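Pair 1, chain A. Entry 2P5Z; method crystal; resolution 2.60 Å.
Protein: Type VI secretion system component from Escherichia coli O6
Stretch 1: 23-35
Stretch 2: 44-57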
# COMPACT_ATOMS: atom_id res chain seq x y z
N GLY A 23 -8.91 -37.99 8.18
CA GLY A 23 -8.84 -38.28 9.60
C GLY A 23 -10.02 -37.75 10.39
O GLY A 23 -10.07 -37.91 11.60
N LEU A 24 -10.97 -37.13 9.71
CA LEU A 24 -12.01 -36.39 10.42
C LEU A 24 -13.27 -37.22 10.62
O LEU A 24 -13.93 -37.62 9.65
CB LEU A 24 -12.34 -35.08 9.69
CG LEU A 24 -13.23 -34.11 10.45
CD1 LEU A 24 -12.57 -33.67 11.77
CD2 LEU A 24 -13.55 -32.91 9.59
N GLN A 25 -13.62 -37.48 11.87
CA GLN A 25 -14.79 -38.31 12.16
C GLN A 25 -16.07 -37.51 12.04
O GLN A 25 -17.10 -38.02 11.60
CB GLN A 25 -14.68 -38.92 13.54
CG GLN A 25 -13.46 -39.77 13.68
CD GLN A 25 -13.59 -40.78 14.78
OE1 GLN A 25 -13.34 -41.97 14.57
NE2 GLN A 25 -14.01 -40.33 15.96
N SER A 26 -15.98 -36.25 12.43
CA SER A 26 -17.10 -35.34 12.32
C SER A 26 -17.63 -35.29 10.90
O SER A 26 -16.86 -35.14 9.96
CB SER A 26 -16.67 -33.96 12.78
OG SER A 26 -16.12 -34.01 14.08
N PRO A 27 -18.95 -35.46 10.75
CA PRO A 27 -19.64 -35.38 9.46
C PRO A 27 -19.49 -33.99 8.88
O PRO A 27 -19.57 -33.01 9.61
CB PRO A 27 -21.10 -35.63 9.83
CG PRO A 27 -21.19 -35.36 11.31
CD PRO A 27 -19.87 -35.78 11.86
N VAL A 28 -19.26 -33.90 7.58
CA VAL A 28 -19.04 -32.60 6.96
C VAL A 28 -20.07 -32.39 5.88
O VAL A 28 -20.09 -33.08 4.86
CB VAL A 28 -17.60 -32.48 6.37
CG1 VAL A 28 -17.47 -31.24 5.47
CG2 VAL A 28 -16.57 -32.44 7.49
N ASP A 29 -20.93 -31.40 6.10
CA ASP A 29 -21.99 -31.11 5.16
C ASP A 29 -21.84 -29.69 4.62
O ASP A 29 -22.05 -28.71 5.33
CB ASP A 29 -23.33 -31.32 5.86
CG ASP A 29 -24.50 -31.29 4.90
OD1 ASP A 29 -24.29 -31.52 3.68
OD2 ASP A 29 -25.64 -31.04 5.38
N VAL A 30 -21.47 -29.58 3.34
CA VAL A 30 -21.13 -28.30 2.74
C VAL A 30 -22.31 -27.35 2.67
O VAL A 30 -23.31 -27.62 2.01
CB VAL A 30 -20.50 -28.48 1.33
CG1 VAL A 30 -20.20 -27.14 0.69
CG2 VAL A 30 -19.23 -29.32 1.42
N LEU A 31 -22.18 -26.23 3.37
CA LEU A 31 -23.17 -25.17 3.39
C LEU A 31 -22.99 -24.26 2.19
O LEU A 31 -23.76 -24.30 1.24
CB LEU A 31 -23.04 -24.37 4.67
CG LEU A 31 -24.10 -23.32 4.97
CD1 LEU A 31 -25.47 -23.96 4.95
CD2 LEU A 31 -23.84 -22.71 6.32
N THR A 32 -21.94 -23.44 2.24
CA THR A 32 -21.60 -22.57 1.10
C THR A 32 -20.09 -22.53 0.84
O THR A 32 -19.29 -22.84 1.73
CB THR A 32 -22.17 -21.13 1.30
OG1 THR A 32 -21.99 -20.37 0.10
CG2 THR A 32 -21.51 -20.43 2.47
N PHE A 33 -19.70 -22.15 -0.37
CA PHE A 33 -18.29 -21.93 -0.65
C PHE A 33 -17.97 -20.80 -1.62
O PHE A 33 -18.78 -20.43 -2.47
CB PHE A 33 -17.61 -23.23 -1.12
CG PHE A 33 -17.79 -23.52 -2.57
CD1 PHE A 33 -18.78 -24.38 -3.00
CD2 PHE A 33 -16.95 -22.98 -3.52
CE1 PHE A 33 -18.94 -24.67 -4.35
CE2 PHE A 33 -17.13 -23.26 -4.85
CZ PHE A 33 -18.11 -24.10 -5.27
N GLU A 34 -16.75 -20.29 -1.49
CA GLU A 34 -16.19 -19.32 -2.41
C GLU A 34 -14.77 -19.76 -2.75
O GLU A 34 -13.97 -20.02 -1.85
CB GLU A 34 -16.20 -17.95 -1.76
CG GLU A 34 -16.22 -16.81 -2.75
CD GLU A 34 -17.15 -15.69 -2.30
OE1 GLU A 34 -17.57 -15.70 -1.12
OE2 GLU A 34 -17.46 -14.81 -3.13
N GLY A 35 -14.47 -19.86 -4.05
CA GLY A 35 -13.17 -20.29 -4.54
C GLY A 35 -12.51 -19.31 -5.52
O GLY A 35 -13.20 -18.58 -6.22
N ARG A 44 -7.27 -20.76 -3.88
CA ARG A 44 -7.76 -20.60 -2.51
C ARG A 44 -9.26 -20.90 -2.43
O ARG A 44 -10.04 -20.35 -3.20
CB ARG A 44 -7.48 -19.18 -2.05
CG ARG A 44 -7.58 -18.99 -0.59
CD ARG A 44 -6.92 -17.70 -0.22
NE ARG A 44 -7.80 -16.54 -0.37
CZ ARG A 44 -7.45 -15.30 -0.02
NH1 ARG A 44 -6.24 -15.06 0.49
NH2 ARG A 44 -8.32 -14.30 -0.18
N TYR A 45 -9.68 -21.78 -1.53
CA TYR A 45 -11.13 -22.07 -1.39
C TYR A 45 -11.61 -21.97 0.04
O TYR A 45 -11.22 -22.76 0.90
CB TYR A 45 -11.46 -23.46 -1.92
CG TYR A 45 -11.76 -23.51 -3.39
CD1 TYR A 45 -10.79 -23.21 -4.34
CD2 TYR A 45 -13.00 -23.90 -3.84
CE1 TYR A 45 -11.06 -23.26 -5.70
CE2 TYR A 45 -13.29 -23.98 -5.19
CZ TYR A 45 -12.33 -23.64 -6.12
OH TYR A 45 -12.63 -23.71 -7.46
N ASP A 46 -12.47 -21.00 0.30
CA ASP A 46 -13.09 -20.91 1.62
C ASP A 46 -14.43 -21.65 1.59
O ASP A 46 -15.35 -21.29 0.86
CB ASP A 46 -13.23 -19.45 2.04
CG ASP A 46 -11.87 -18.75 2.20
OD1 ASP A 46 -11.03 -19.26 2.98
OD2 ASP A 46 -11.65 -17.70 1.56
N ILE A 47 -14.49 -22.73 2.36
CA ILE A 47 -15.60 -23.69 2.32
C ILE A 47 -16.31 -23.72 3.65
O ILE A 47 -15.72 -24.07 4.68
CB ILE A 47 -15.08 -25.09 2.02
CG1 ILE A 47 -14.29 -25.09 0.71
CG2 ILE A 47 -16.24 -26.07 1.93
CD1 ILE A 47 -13.44 -26.31 0.51
N GLN A 48 -17.58 -23.33 3.65
CA GLN A 48 -18.38 -23.45 4.87
C GLN A 48 -19.09 -24.77 4.91
O GLN A 48 -19.50 -25.31 3.88
CB GLN A 48 -19.39 -22.32 5.01
CG GLN A 48 -18.78 -21.02 5.41
CD GLN A 48 -19.81 -19.99 5.80
OE1 GLN A 48 -20.95 -20.33 6.12
NE2 GLN A 48 -19.42 -18.72 5.77
N PHE A 49 -19.22 -25.30 6.11
CA PHE A 49 -19.94 -26.54 6.30
C PHE A 49 -20.65 -26.62 7.64
O PHE A 49 -20.32 -25.89 8.59
CB PHE A 49 -19.04 -27.77 6.04
CG PHE A 49 -17.94 -27.99 7.05
CD1 PHE A 49 -18.13 -28.83 8.14
CD2 PHE A 49 -16.67 -27.42 6.86
CE1 PHE A 49 -17.09 -29.08 9.06
CE2 PHE A 49 -15.63 -27.65 7.76
CZ PHE A 49 -15.84 -28.50 8.87
N THR A 50 -21.64 -27.51 7.72
CA THR A 50 -22.27 -27.77 9.01
C THR A 50 -21.93 -29.16 9.44
O THR A 50 -21.59 -30.02 8.61
CB THR A 50 -23.80 -27.58 8.98
OG1 THR A 50 -24.35 -28.28 7.85
CG2 THR A 50 -24.13 -26.10 8.86
N SER A 51 -21.98 -29.37 10.75
CA SER A 51 -21.67 -30.66 11.35
C SER A 51 -22.47 -30.88 12.65
O SER A 51 -22.78 -29.93 13.37
CB SER A 51 -20.18 -30.77 11.65
OG SER A 51 -19.87 -32.01 12.25
N SER A 52 -22.77 -32.14 12.94
CA SER A 52 -23.42 -32.54 14.20
C SER A 52 -22.48 -32.34 15.38
O SER A 52 -22.90 -32.15 16.52
CB SER A 52 -23.85 -34.00 14.14
OG SER A 52 -24.07 -34.39 12.80
N ASP A 53 -21.18 -32.42 15.09
CA ASP A 53 -20.16 -32.16 16.09
C ASP A 53 -20.06 -30.64 16.37
O ASP A 53 -19.66 -29.85 15.51
CB ASP A 53 -18.85 -32.73 15.58
CG ASP A 53 -17.75 -32.70 16.59
OD1 ASP A 53 -17.82 -31.95 17.60
OD2 ASP A 53 -16.76 -33.44 16.35
N LYS A 54 -20.43 -30.26 17.58
CA LYS A 54 -20.42 -28.86 17.99
C LYS A 54 -19.09 -28.43 18.62
O LYS A 54 -19.03 -27.37 19.25
CB LYS A 54 -21.58 -28.57 18.94
CG LYS A 54 -22.90 -29.10 18.45
CD LYS A 54 -24.06 -28.23 18.90
CE LYS A 54 -24.32 -28.35 20.39
NZ LYS A 54 -25.26 -27.28 20.82
N ALA A 55 -18.04 -29.23 18.45
CA ALA A 55 -16.72 -28.94 19.02
C ALA A 55 -15.58 -29.56 18.21
O ALA A 55 -14.69 -30.17 18.78
CB ALA A 55 -16.64 -29.41 20.47
N ILE A 56 -15.61 -29.41 16.88
CA ILE A 56 -14.46 -29.80 16.06
C ILE A 56 -13.28 -28.92 16.48
O ILE A 56 -13.39 -27.69 16.51
CB ILE A 56 -14.73 -29.60 14.57
CG1 ILE A 56 -16.01 -30.32 14.14
CG2 ILE A 56 -13.54 -30.08 13.74
CD1 ILE A 56 -16.22 -30.35 12.64
N ALA A 57 -12.19 -29.58 16.85
CA ALA A 57 -10.97 -28.93 17.35
C ALA A 57 -10.00 -28.60 16.19
O ALA A 57 -9.77 -29.44 15.33
CB ALA A 57 -10.30 -29.84 18.37

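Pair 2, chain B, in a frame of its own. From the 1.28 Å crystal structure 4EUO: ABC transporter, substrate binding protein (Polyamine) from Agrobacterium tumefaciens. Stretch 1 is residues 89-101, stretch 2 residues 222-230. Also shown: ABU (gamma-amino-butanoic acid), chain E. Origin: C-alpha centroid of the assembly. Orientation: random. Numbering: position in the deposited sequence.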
# COMPACT_ATOMS: atom_id res chain seq x y z
N ARG B 89 4.04 -8.99 12.26
CA ARG B 89 3.62 -7.62 12.49
C ARG B 89 2.23 -7.33 11.95
O ARG B 89 1.63 -6.34 12.33
CB ARG B 89 4.60 -6.63 11.84
CG ARG B 89 5.95 -6.63 12.55
CD ARG B 89 7.01 -5.89 11.76
NE ARG B 89 7.32 -6.55 10.51
CZ ARG B 89 8.29 -6.18 9.68
NH1 ARG B 89 9.09 -5.17 10.00
NH2 ARG B 89 8.46 -6.82 8.54
N PHE B 90 1.78 -8.17 11.01
CA PHE B 90 0.54 -7.90 10.30
C PHE B 90 -0.55 -8.94 10.45
O PHE B 90 -1.50 -8.97 9.66
CB PHE B 90 0.86 -7.65 8.81
CG PHE B 90 2.07 -6.77 8.61
CD1 PHE B 90 2.11 -5.49 9.16
CD2 PHE B 90 3.18 -7.24 7.93
CE1 PHE B 90 3.27 -4.69 9.02
CE2 PHE B 90 4.32 -6.44 7.79
CZ PHE B 90 4.36 -5.19 8.35
N VAL B 91 -0.45 -9.80 11.46
CA VAL B 91 -1.45 -10.83 11.75
C VAL B 91 -2.35 -10.34 12.87
O VAL B 91 -1.87 -9.89 13.91
CB VAL B 91 -0.76 -12.18 12.13
CG1 VAL B 91 -1.77 -13.21 12.62
CG2 VAL B 91 0.05 -12.72 10.96
N THR B 92 -3.67 -10.34 12.61
CA THR B 92 -4.69 -10.03 13.60
C THR B 92 -5.74 -11.15 13.51
O THR B 92 -5.67 -12.00 12.64
CB THR B 92 -5.36 -8.66 13.38
OG1 THR B 92 -6.33 -8.76 12.33
CG2 THR B 92 -4.37 -7.52 13.13
N ASP B 93 -6.78 -11.09 14.36
CA ASP B 93 -7.86 -12.09 14.28
C ASP B 93 -8.63 -12.00 12.95
O ASP B 93 -9.33 -12.95 12.56
CB ASP B 93 -8.87 -11.85 15.41
CG ASP B 93 -8.41 -12.32 16.78
OD1 ASP B 93 -7.31 -12.92 16.86
OD2 ASP B 93 -9.12 -12.05 17.76
N TYR B 94 -8.52 -10.84 12.26
CA TYR B 94 -9.26 -10.58 11.02
C TYR B 94 -8.39 -10.39 9.78
O TYR B 94 -8.93 -10.07 8.71
CB TYR B 94 -10.11 -9.31 11.20
CG TYR B 94 -11.11 -9.40 12.33
CD1 TYR B 94 -12.39 -9.90 12.10
CD2 TYR B 94 -10.78 -8.99 13.62
CE1 TYR B 94 -13.33 -9.97 13.13
CE2 TYR B 94 -11.71 -9.08 14.66
CZ TYR B 94 -12.99 -9.55 14.40
OH TYR B 94 -13.93 -9.63 15.40
N SER B 95 -7.07 -10.51 9.89
CA SER B 95 -6.22 -10.16 8.75
C SER B 95 -4.85 -10.77 8.84
O SER B 95 -4.37 -11.12 9.93
CB SER B 95 -6.07 -8.63 8.71
OG SER B 95 -5.39 -8.14 9.87
N VAL B 96 -4.20 -10.89 7.70
CA VAL B 96 -2.80 -11.25 7.61
C VAL B 96 -2.19 -10.32 6.56
O VAL B 96 -2.91 -9.76 5.71
CB VAL B 96 -2.56 -12.73 7.25
CG1 VAL B 96 -3.07 -13.66 8.36
CG2 VAL B 96 -3.16 -13.08 5.90
N GLY B 97 -0.88 -10.21 6.56
CA GLY B 97 -0.23 -9.37 5.57
C GLY B 97 -0.35 -9.90 4.15
O GLY B 97 -0.38 -11.11 3.93
N SER B 98 -0.43 -8.98 3.18
CA SER B 98 -0.49 -9.25 1.76
C SER B 98 0.88 -8.97 1.12
O SER B 98 1.38 -9.76 0.32
CB SER B 98 -1.55 -8.36 1.11
OG SER B 98 -1.59 -8.64 -0.28
N PHE B 99 1.47 -7.80 1.44
CA PHE B 99 2.79 -7.42 0.97
C PHE B 99 3.26 -6.22 1.76
O PHE B 99 2.42 -5.52 2.36
CB PHE B 99 2.85 -7.11 -0.54
CG PHE B 99 1.97 -5.97 -1.01
CD1 PHE B 99 2.46 -4.67 -1.08
CD2 PHE B 99 0.66 -6.20 -1.40
CE1 PHE B 99 1.66 -3.62 -1.53
CE2 PHE B 99 -0.15 -5.16 -1.85
CZ PHE B 99 0.36 -3.87 -1.91
N TYR B 100 4.58 -5.99 1.73
CA TYR B 100 5.21 -4.91 2.47
C TYR B 100 5.73 -3.92 1.46
O TYR B 100 6.32 -4.31 0.44
CB TYR B 100 6.30 -5.54 3.34
CG TYR B 100 7.07 -4.61 4.25
CD1 TYR B 100 6.60 -4.32 5.53
CD2 TYR B 100 8.32 -4.13 3.89
CE1 TYR B 100 7.36 -3.56 6.42
CE2 TYR B 100 9.08 -3.35 4.77
CZ TYR B 100 8.60 -3.10 6.04
OH TYR B 100 9.36 -2.39 6.94
N TYR B 101 5.50 -2.62 1.68
CA TYR B 101 5.85 -1.63 0.67
C TYR B 101 6.38 -0.37 1.29
O TYR B 101 6.29 -0.19 2.51
CB TYR B 101 4.60 -1.31 -0.19
CG TYR B 101 3.48 -0.59 0.52
CD1 TYR B 101 3.41 0.80 0.54
CD2 TYR B 101 2.46 -1.30 1.16
CE1 TYR B 101 2.37 1.46 1.19
CE2 TYR B 101 1.42 -0.65 1.82
CZ TYR B 101 1.37 0.73 1.82
OH TYR B 101 0.34 1.40 2.42
N ILE B 222 9.07 5.49 3.53
CA ILE B 222 8.14 5.23 4.61
C ILE B 222 7.46 3.90 4.37
O ILE B 222 6.72 3.75 3.38
CB ILE B 222 7.14 6.38 4.70
CG1 ILE B 222 7.85 7.72 4.97
CG2 ILE B 222 6.07 6.07 5.78
CD1 ILE B 222 6.93 8.91 4.65
N THR B 223 7.69 2.93 5.26
CA THR B 223 7.13 1.59 5.06
C THR B 223 5.76 1.43 5.66
O THR B 223 5.37 2.11 6.63
CB THR B 223 8.02 0.50 5.67
OG1 THR B 223 8.06 0.66 7.08
CG2 THR B 223 9.40 0.55 5.15
N ALA B 224 5.00 0.51 5.07
CA ALA B 224 3.69 0.09 5.53
C ALA B 224 3.41 -1.26 4.90
O ALA B 224 4.26 -1.80 4.18
CB ALA B 224 2.61 1.13 5.18
N ALA B 225 2.24 -1.86 5.20
CA ALA B 225 1.92 -3.13 4.58
C ALA B 225 0.46 -3.17 4.27
O ALA B 225 -0.36 -2.55 4.96
CB ALA B 225 2.29 -4.30 5.50
N ASP B 226 0.12 -3.93 3.23
CA ASP B 226 -1.28 -4.25 2.96
C ASP B 226 -1.59 -5.57 3.63
O ASP B 226 -0.69 -6.36 3.98
CB ASP B 226 -1.57 -4.34 1.47
CG ASP B 226 -1.85 -2.99 0.81
OD1 ASP B 226 -1.57 -1.94 1.42
OD2 ASP B 226 -2.40 -2.99 -0.33
N SER B 227 -2.89 -5.86 3.72
CA SER B 227 -3.41 -7.06 4.35
C SER B 227 -4.43 -7.70 3.46
O SER B 227 -5.04 -7.04 2.62
CB SER B 227 -4.11 -6.68 5.65
OG SER B 227 -3.23 -5.96 6.49
N LEU B 228 -4.68 -9.00 3.71
CA LEU B 228 -5.81 -9.71 3.08
C LEU B 228 -6.86 -9.92 4.14
O LEU B 228 -6.56 -10.33 5.27
CB LEU B 228 -5.39 -11.05 2.50
CG LEU B 228 -4.33 -10.97 1.42
CD1 LEU B 228 -4.00 -12.36 0.90
CD2 LEU B 228 -4.76 -10.05 0.23
N VAL B 229 -8.12 -9.56 3.78
CA VAL B 229 -9.28 -9.69 4.64
C VAL B 229 -10.43 -10.30 3.88
O VAL B 229 -10.42 -10.36 2.65
CB VAL B 229 -9.68 -8.33 5.25
CG1 VAL B 229 -8.54 -7.75 6.07
CG2 VAL B 229 -10.12 -7.33 4.18
N VAL B 230 -11.43 -10.76 4.66
CA VAL B 230 -12.62 -11.40 4.11
C VAL B 230 -13.83 -10.64 4.59
O VAL B 230 -14.12 -10.65 5.78
CB VAL B 230 -12.66 -12.87 4.57
CG1 VAL B 230 -13.94 -13.54 4.06
CG2 VAL B 230 -11.44 -13.63 4.11
N ABU E . -1.91 0.04 -0.48
CD ABU E . -0.77 -0.18 -1.37
CB ABU E . -1.21 -0.47 -2.78
CG ABU E . -0.01 -0.71 -3.63
C ABU E . -0.28 -0.88 -5.11
O ABU E . 0.75 -0.74 -5.95
OXT ABU E . -1.48 -1.04 -5.61
O HOH W 1 -3.12 -7.01 8.98
O HOH W 2 -11.23 -10.79 7.45
O HOH W 3 -1.03 0.02 4.18

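Both pairs consist of two antiparallel strands, the first with an irregularity in its hydrogen bonding, and 14 central residues superpose with an RMSD of 0.7 Å. The strand axes approach to 4.1 Å in pair 1 and 3.9 Å in pair 2, with N-to-C directions at 141° and 136°.

The irregularity falls at matching positions. In pair 1 the register shifts by one residue between V30(A) and F33(A), a beta bulge. L31(A) N donates to Q48(A) O (2.9 Å), while the return bond, from Q48(A) N, goes to T32(A) O (2.6 Å), so two consecutive residues serve a single partner. Pair 2 repeats this with S98(B) N to D226(B) O (2.8 Å) and D226(B) N to F99(B) O (2.9 Å). The psi angles of L31(A) and S98(B), -73° and -48°, depart from extended values at the same point. Ahead of the bulge, D29(A) N donates to T50(A) O at 2.9 Å, and T50(A) N donates to D29(A) O at 2.7 Å. At the matching V96(B) and L228(B), the bond from L228(B) N to V96(B) O is 2.8 Å, but that from V96(B) N to L228(B) O is weak at 3.4 Å.

The same backbone carries different packing. V30(A) and F49(A) correspond to G97(B) and S227(B). In pair 1 the F49(A) ring lies beneath V28(A), whose CG1 is 3.9 Å from the ring centroid. In pair 2, where neither matched residue is aromatic, S95(B) OG and S227(B) OG are each 2.7 Å from water 1, and the same water donates to F90(B) O (2.6 Å from the water O). G97(B) has no side chain, and an ideal CB there would be crowded by F90(B) CB at 3.3 Å. The F90(B) ring covers A225(B), whose CB is 3.5 Å from the ring centroid. I47(A), the match of A225(B), has a longer side chain, and its CG1 lies 4.2 Å from F33(A) CB.

At the bulge, Q48(A) places OE1 3.7 Å from both L31(A) CD2 and T32(A) CG2. The shorter D226(B) sets its CB over the F99(B) ring, 4.0 Å from the centroid, and its carboxylate accepts from the amine of gamma-amino-butanoic acid: ABU N lies 2.8 Å from D226(B) OD1, with a weak bond to D226(B) OD2 at 3.1 Å. F99(B), matching T32(A), turns its ring edge to the ligand, with CZ 3.6 Å from ABU CG. Thus the position held by the amide of Q48(A) in pair 1 is held in pair 2 by a carboxylate that binds the ligand amine.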